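PDB 1RC6: (S)-ureidoglycine aminohydrolase from Escherichia coli, which hydrolyses (S)-ureidoglycine to (S)-ureidoglycolate and ammonia, a deamination step of allantoin degradation that lets the bacterium use allantoin nitrogen anaerobically. Local coordinates for residues Leu63-Gln68 / Asp126-Leu131; Gly71-Phe76 / Thr118-Gln123. One frame throughout, in Å; residues are numbered along the deposited sequence.

Contact 1 (Leu63-Gln68 / Asp126-Leu131); sequences LVTLHQ and DSQIFL
Val64 O is gripped twice, by a hydrogen bond from Ile129 N at 2.7 Å and by a longer C-H contact from Gln128 CA at 3.6 Å. The N-H arrives in the carbonyl plane and is nearly straight, 166° at the hydrogen. Val64 N returns the favour to Ile129 O at 2.8 Å, so that Val64 and Ile129 form an antiparallel hydrogen-bonded pair. Leu66 and Ser127 form the next such pair, and between the two, Thr65 faces Gln128 without backbone bonds. The directions of strands 63-67 and 127-131 lie 155° apart, close to antiparallel. This is the pairing expected within one wall of a cupin beta-barrel: strand 60-67 lies between 46-49 and 127-135 in an antiparallel sheet. Val64, Leu66, Ser127 and Ile129 share one face, where Ile92 of strand 91-96 touches Leu66, Ser127 and Ile129. Here Val64 CB packs alongside the CG2 branch of Ile129 at 3.8 Å, while Leu66 CD1 reaches Ile129 CB at 4.4 Å. Ser127 OG hydrogen-bonds to Asn121 OD1 and to Asn91 O. On the other face the extended chain of Gln128, its CG anti to the backbone N, crosses Leu63 and Thr65 obliquely. Its OE1 comes to rest against methyls, Thr65 CG2 at 3.3 Å and Leu63 CD2 at 3.9 Å. At the exposed end the Asp126 carboxylate lies beside the His67 ring, the planes 61° apart, with no hydrogen bond between them.

Contact 2 (Gly71-Phe76 / Thr118-Gln123); sequences GNQQGF and TFVNAQ
Segments 71-76 and 118-123 pair briefly as antiparallel strands: Asn72 N gives a hydrogen bond to Phe119 O at 2.7 Å, Phe119 N returns one to Asn72 O at 3.0 Å, and Gly71 faces Val120 in the adjoining non-hydrogen-bonded position. At the backbone angles of Gly71 a CB would be jammed against the preceding carbonyl O and would also crowd Phe119 O and Val120 CA, which accounts for a glycine. Phe119 carries the apolar part. Its chi1 of 49° sets CG between the backbone N and the carbonyl carbon, and ring atoms CD2 and CE2 lie against Gly71 CA and Asn72 N. Asn72 CB sits above one face of the Phe119 ring in a CH-pi contact, 4.2 Å from the centroid and 28° off the normal; Phe76 CB approaches Phe119 CE1 obliquely at 4.2 Å. Phe42, Ile92, Leu85 and Leu131 also touch the Phe119 ring. An alanine at Phe119 removes the ring beneath Asn72 CB and would probably loosen the packing between residues 71-72, Phe76 and the barrel interior. The Asn72 amide closes the following turn as an Asx motif: OD1 accepts from Gly75 N at 2.8 Å, and weakly from Gln74 N. Thr118 CG2 lies against the same turn, 3.4 Å from Gly75 N. One asparagine thus serves two chemistries, its CB seated on an aromatic face and its amide oxygen binding the loop backbone.

Overall arrangement
Both contacts belong to the N-terminal cupin domain, their centres about 10 Å apart, and both are partly buried. Contact 1 joins two neighbouring strands within a sheet; Leu63, Val64, Leu66, Ser127 and Ile129 are buried and Asp126 is exposed. Contact 2, farther from the chain centre, ties a loop to strand 118-121; Gly71, Asn72 and Phe119 are buried, Gln73 and Gln74 exposed. Regular backbone bonding dominates the first, whereas the second combines a short backbone pair with a side-chain-closed turn and a buried phenylalanine ring. Asn121 couples them through Ser127 and, by its ND2, through His67 O. Leu66 CD2 also packs on Gly71 CA, and Leu131 of contact 1 touches both Phe76 and Phe119.

Contact 1 (Leu63-Gln68 / Asp126-Leu131)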
# COMPACT_ATOMS: atom_id res chain seq x y z
N LEU A 63 -7.26 -0.06 -3.11
CA LEU A 63 -7.25 -1.50 -3.18
C LEU A 63 -8.15 -1.73 -4.39
O LEU A 63 -9.27 -1.23 -4.44
CB LEU A 63 -7.87 -2.11 -1.93
CG LEU A 63 -7.77 -3.63 -1.79
CD1 LEU A 63 -8.19 -4.01 -0.38
CD2 LEU A 63 -8.66 -4.33 -2.82
N VAL A 64 -7.65 -2.44 -5.39
CA VAL A 64 -8.45 -2.65 -6.59
C VAL A 64 -8.40 -4.08 -7.08
O VAL A 64 -7.33 -4.62 -7.36
CB VAL A 64 -7.96 -1.73 -7.74
CG1 VAL A 64 -8.93 -1.80 -8.91
CG2 VAL A 64 -7.81 -0.30 -7.25
N THR A 65 -9.56 -4.72 -7.16
CA THR A 65 -9.58 -6.07 -7.68
C THR A 65 -9.98 -5.95 -9.16
O THR A 65 -11.04 -5.39 -9.51
CB THR A 65 -10.57 -6.99 -6.93
OG1 THR A 65 -11.89 -6.76 -7.43
CG2 THR A 65 -10.53 -6.72 -5.44
N LEU A 66 -9.10 -6.46 -10.02
CA LEU A 66 -9.31 -6.41 -11.46
C LEU A 66 -10.04 -7.62 -11.98
O LEU A 66 -9.62 -8.75 -11.76
CB LEU A 66 -7.97 -6.29 -12.15
CG LEU A 66 -7.10 -5.18 -11.56
CD1 LEU A 66 -5.66 -5.39 -11.99
CD2 LEU A 66 -7.64 -3.80 -11.98
N HIS A 67 -11.14 -7.38 -12.67
CA HIS A 67 -11.87 -8.47 -13.28
C HIS A 67 -11.29 -8.64 -14.69
O HIS A 67 -10.24 -8.05 -15.00
CB HIS A 67 -13.36 -8.13 -13.31
CG HIS A 67 -13.98 -8.08 -11.95
ND1 HIS A 67 -14.59 -6.95 -11.45
CD2 HIS A 67 -13.99 -8.99 -10.95
CE1 HIS A 67 -14.94 -7.16 -10.19
NE2 HIS A 67 -14.59 -8.39 -9.86
N GLN A 68 -11.92 -9.44 -15.54
CA GLN A 68 -11.41 -9.62 -16.89
C GLN A 68 -11.34 -8.28 -17.60
O GLN A 68 -12.35 -7.60 -17.75
CB GLN A 68 -12.29 -10.59 -17.66
CG GLN A 68 -12.50 -11.87 -16.92
CD GLN A 68 -13.30 -12.87 -17.69
OE1 GLN A 68 -14.18 -12.51 -18.49
NE2 GLN A 68 -13.04 -14.15 -17.46
N ASP A 126 -9.67 -12.98 -11.52
CA ASP A 126 -9.42 -11.66 -10.97
C ASP A 126 -8.00 -11.48 -10.45
O ASP A 126 -7.44 -12.37 -9.83
CB ASP A 126 -10.42 -11.35 -9.84
CG ASP A 126 -11.82 -11.09 -10.35
OD1 ASP A 126 -11.97 -10.71 -11.53
OD2 ASP A 126 -12.78 -11.24 -9.57
N SER A 127 -7.43 -10.32 -10.74
CA SER A 127 -6.10 -9.99 -10.27
C SER A 127 -6.31 -8.84 -9.31
O SER A 127 -7.01 -7.88 -9.62
CB SER A 127 -5.21 -9.58 -11.44
OG SER A 127 -4.90 -10.70 -12.25
N GLN A 128 -5.70 -8.92 -8.13
CA GLN A 128 -5.87 -7.88 -7.14
C GLN A 128 -4.66 -6.97 -7.01
O GLN A 128 -3.53 -7.43 -6.91
CB GLN A 128 -6.22 -8.51 -5.79
CG GLN A 128 -6.32 -7.52 -4.66
CD GLN A 128 -7.05 -8.11 -3.47
OE1 GLN A 128 -8.27 -8.15 -3.46
NE2 GLN A 128 -6.30 -8.58 -2.47
N ILE A 129 -4.92 -5.66 -6.98
CA ILE A 129 -3.86 -4.67 -6.91
C ILE A 129 -3.96 -3.66 -5.74
O ILE A 129 -5.04 -3.39 -5.21
CB ILE A 129 -3.81 -3.93 -8.28
CG1 ILE A 129 -2.42 -4.08 -8.86
CG2 ILE A 129 -4.28 -2.51 -8.18
CD1 ILE A 129 -2.10 -5.53 -9.21
N PHE A 130 -2.81 -3.14 -5.33
CA PHE A 130 -2.74 -2.12 -4.27
C PHE A 130 -2.16 -0.88 -4.93
O PHE A 130 -1.07 -0.94 -5.49
CB PHE A 130 -1.81 -2.55 -3.14
CG PHE A 130 -1.57 -1.46 -2.13
CD1 PHE A 130 -2.59 -1.03 -1.30
CD2 PHE A 130 -0.34 -0.84 -2.04
CE1 PHE A 130 -2.40 0.01 -0.41
CE2 PHE A 130 -0.12 0.21 -1.16
CZ PHE A 130 -1.15 0.64 -0.34
N LEU A 131 -2.88 0.23 -4.87
CA LEU A 131 -2.43 1.48 -5.49
C LEU A 131 -2.14 2.57 -4.51
O LEU A 131 -2.77 2.63 -3.45
CB LEU A 131 -3.47 1.99 -6.48
CG LEU A 131 -3.34 1.48 -7.91
CD1 LEU A 131 -4.45 2.08 -8.73
CD2 LEU A 131 -1.96 1.84 -8.48

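Contact 2 (Gly71-Phe76 / Thr118-Gln123)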
# COMPACT_ATOMS: atom_id res chain seq x y z
N GLY A 71 -8.81 -2.68 -15.20
CA GLY A 71 -7.59 -1.93 -15.04
C GLY A 71 -7.85 -0.50 -15.44
O GLY A 71 -9.01 -0.04 -15.43
N ASN A 72 -6.79 0.22 -15.78
CA ASN A 72 -6.93 1.60 -16.19
C ASN A 72 -6.04 1.82 -17.39
O ASN A 72 -4.81 1.80 -17.29
CB ASN A 72 -6.52 2.53 -15.05
CG ASN A 72 -6.82 3.98 -15.34
OD1 ASN A 72 -6.36 4.52 -16.35
ND2 ASN A 72 -7.58 4.61 -14.46
N GLN A 73 -6.68 2.02 -18.52
CA GLN A 73 -5.98 2.23 -19.78
C GLN A 73 -5.84 3.71 -20.06
O GLN A 73 -5.17 4.12 -20.99
CB GLN A 73 -6.78 1.56 -20.89
CG GLN A 73 -7.01 0.08 -20.67
CD GLN A 73 -5.79 -0.75 -21.02
OE1 GLN A 73 -4.69 -0.48 -20.55
NE2 GLN A 73 -5.99 -1.77 -21.84
N GLN A 74 -6.46 4.53 -19.23
CA GLN A 74 -6.42 5.96 -19.40
C GLN A 74 -5.15 6.62 -18.88
O GLN A 74 -4.74 7.64 -19.39
CB GLN A 74 -7.62 6.59 -18.73
CG GLN A 74 -7.59 8.09 -18.64
CD GLN A 74 -8.85 8.64 -18.00
OE1 GLN A 74 -9.96 8.34 -18.44
NE2 GLN A 74 -8.68 9.46 -16.96
N GLY A 75 -4.54 6.03 -17.86
CA GLY A 75 -3.34 6.62 -17.30
C GLY A 75 -3.65 7.07 -15.88
O GLY A 75 -4.43 8.00 -15.67
N PHE A 76 -3.02 6.41 -14.91
CA PHE A 76 -3.25 6.70 -13.51
C PHE A 76 -2.60 7.95 -12.93
O PHE A 76 -3.28 8.76 -12.28
CB PHE A 76 -2.85 5.48 -12.67
CG PHE A 76 -2.99 5.69 -11.19
CD1 PHE A 76 -4.18 6.18 -10.65
CD2 PHE A 76 -1.93 5.39 -10.33
CE1 PHE A 76 -4.31 6.37 -9.27
CE2 PHE A 76 -2.06 5.58 -8.95
CZ PHE A 76 -3.25 6.07 -8.42
N THR A 118 -0.48 2.79 -16.72
CA THR A 118 -1.69 2.12 -17.16
C THR A 118 -1.49 0.67 -16.79
O THR A 118 -0.36 0.21 -16.66
CB THR A 118 -1.92 2.23 -18.68
OG1 THR A 118 -0.72 1.89 -19.38
CG2 THR A 118 -2.36 3.64 -19.05
N PHE A 119 -2.59 -0.04 -16.57
CA PHE A 119 -2.47 -1.43 -16.18
C PHE A 119 -3.76 -2.15 -16.45
O PHE A 119 -4.83 -1.55 -16.42
CB PHE A 119 -2.11 -1.56 -14.70
CG PHE A 119 -2.97 -0.74 -13.81
CD1 PHE A 119 -2.52 0.50 -13.33
CD2 PHE A 119 -4.26 -1.16 -13.50
CE1 PHE A 119 -3.36 1.30 -12.55
CE2 PHE A 119 -5.10 -0.36 -12.72
CZ PHE A 119 -4.65 0.87 -12.25
N VAL A 120 -3.66 -3.44 -16.71
CA VAL A 120 -4.81 -4.24 -17.00
C VAL A 120 -4.56 -5.64 -16.54
O VAL A 120 -3.42 -6.11 -16.49
CB VAL A 120 -5.11 -4.28 -18.51
CG1 VAL A 120 -6.17 -5.33 -18.82
CG2 VAL A 120 -5.60 -2.94 -18.96
N ASN A 121 -5.64 -6.31 -16.20
CA ASN A 121 -5.56 -7.68 -15.77
C ASN A 121 -5.01 -8.46 -16.95
O ASN A 121 -5.43 -8.25 -18.09
CB ASN A 121 -6.94 -8.19 -15.43
CG ASN A 121 -6.89 -9.45 -14.65
OD1 ASN A 121 -5.85 -10.09 -14.55
ND2 ASN A 121 -8.02 -9.83 -14.08
N ALA A 122 -4.06 -9.34 -16.68
CA ALA A 122 -3.44 -10.12 -17.74
C ALA A 122 -3.90 -11.57 -17.73
O ALA A 122 -3.43 -12.38 -18.54
CB ALA A 122 -1.93 -10.05 -17.62
N GLN A 123 -4.82 -11.90 -16.83
CA GLN A 123 -5.31 -13.26 -16.77
C GLN A 123 -6.83 -13.33 -16.78
O GLN A 123 -7.50 -12.31 -16.80
CB GLN A 123 -4.75 -13.96 -15.53
CG GLN A 123 -5.27 -13.46 -14.21
CD GLN A 123 -4.58 -14.15 -13.04
OE1 GLN A 123 -5.13 -14.24 -11.94
NE2 GLN A 123 -3.36 -14.63 -13.28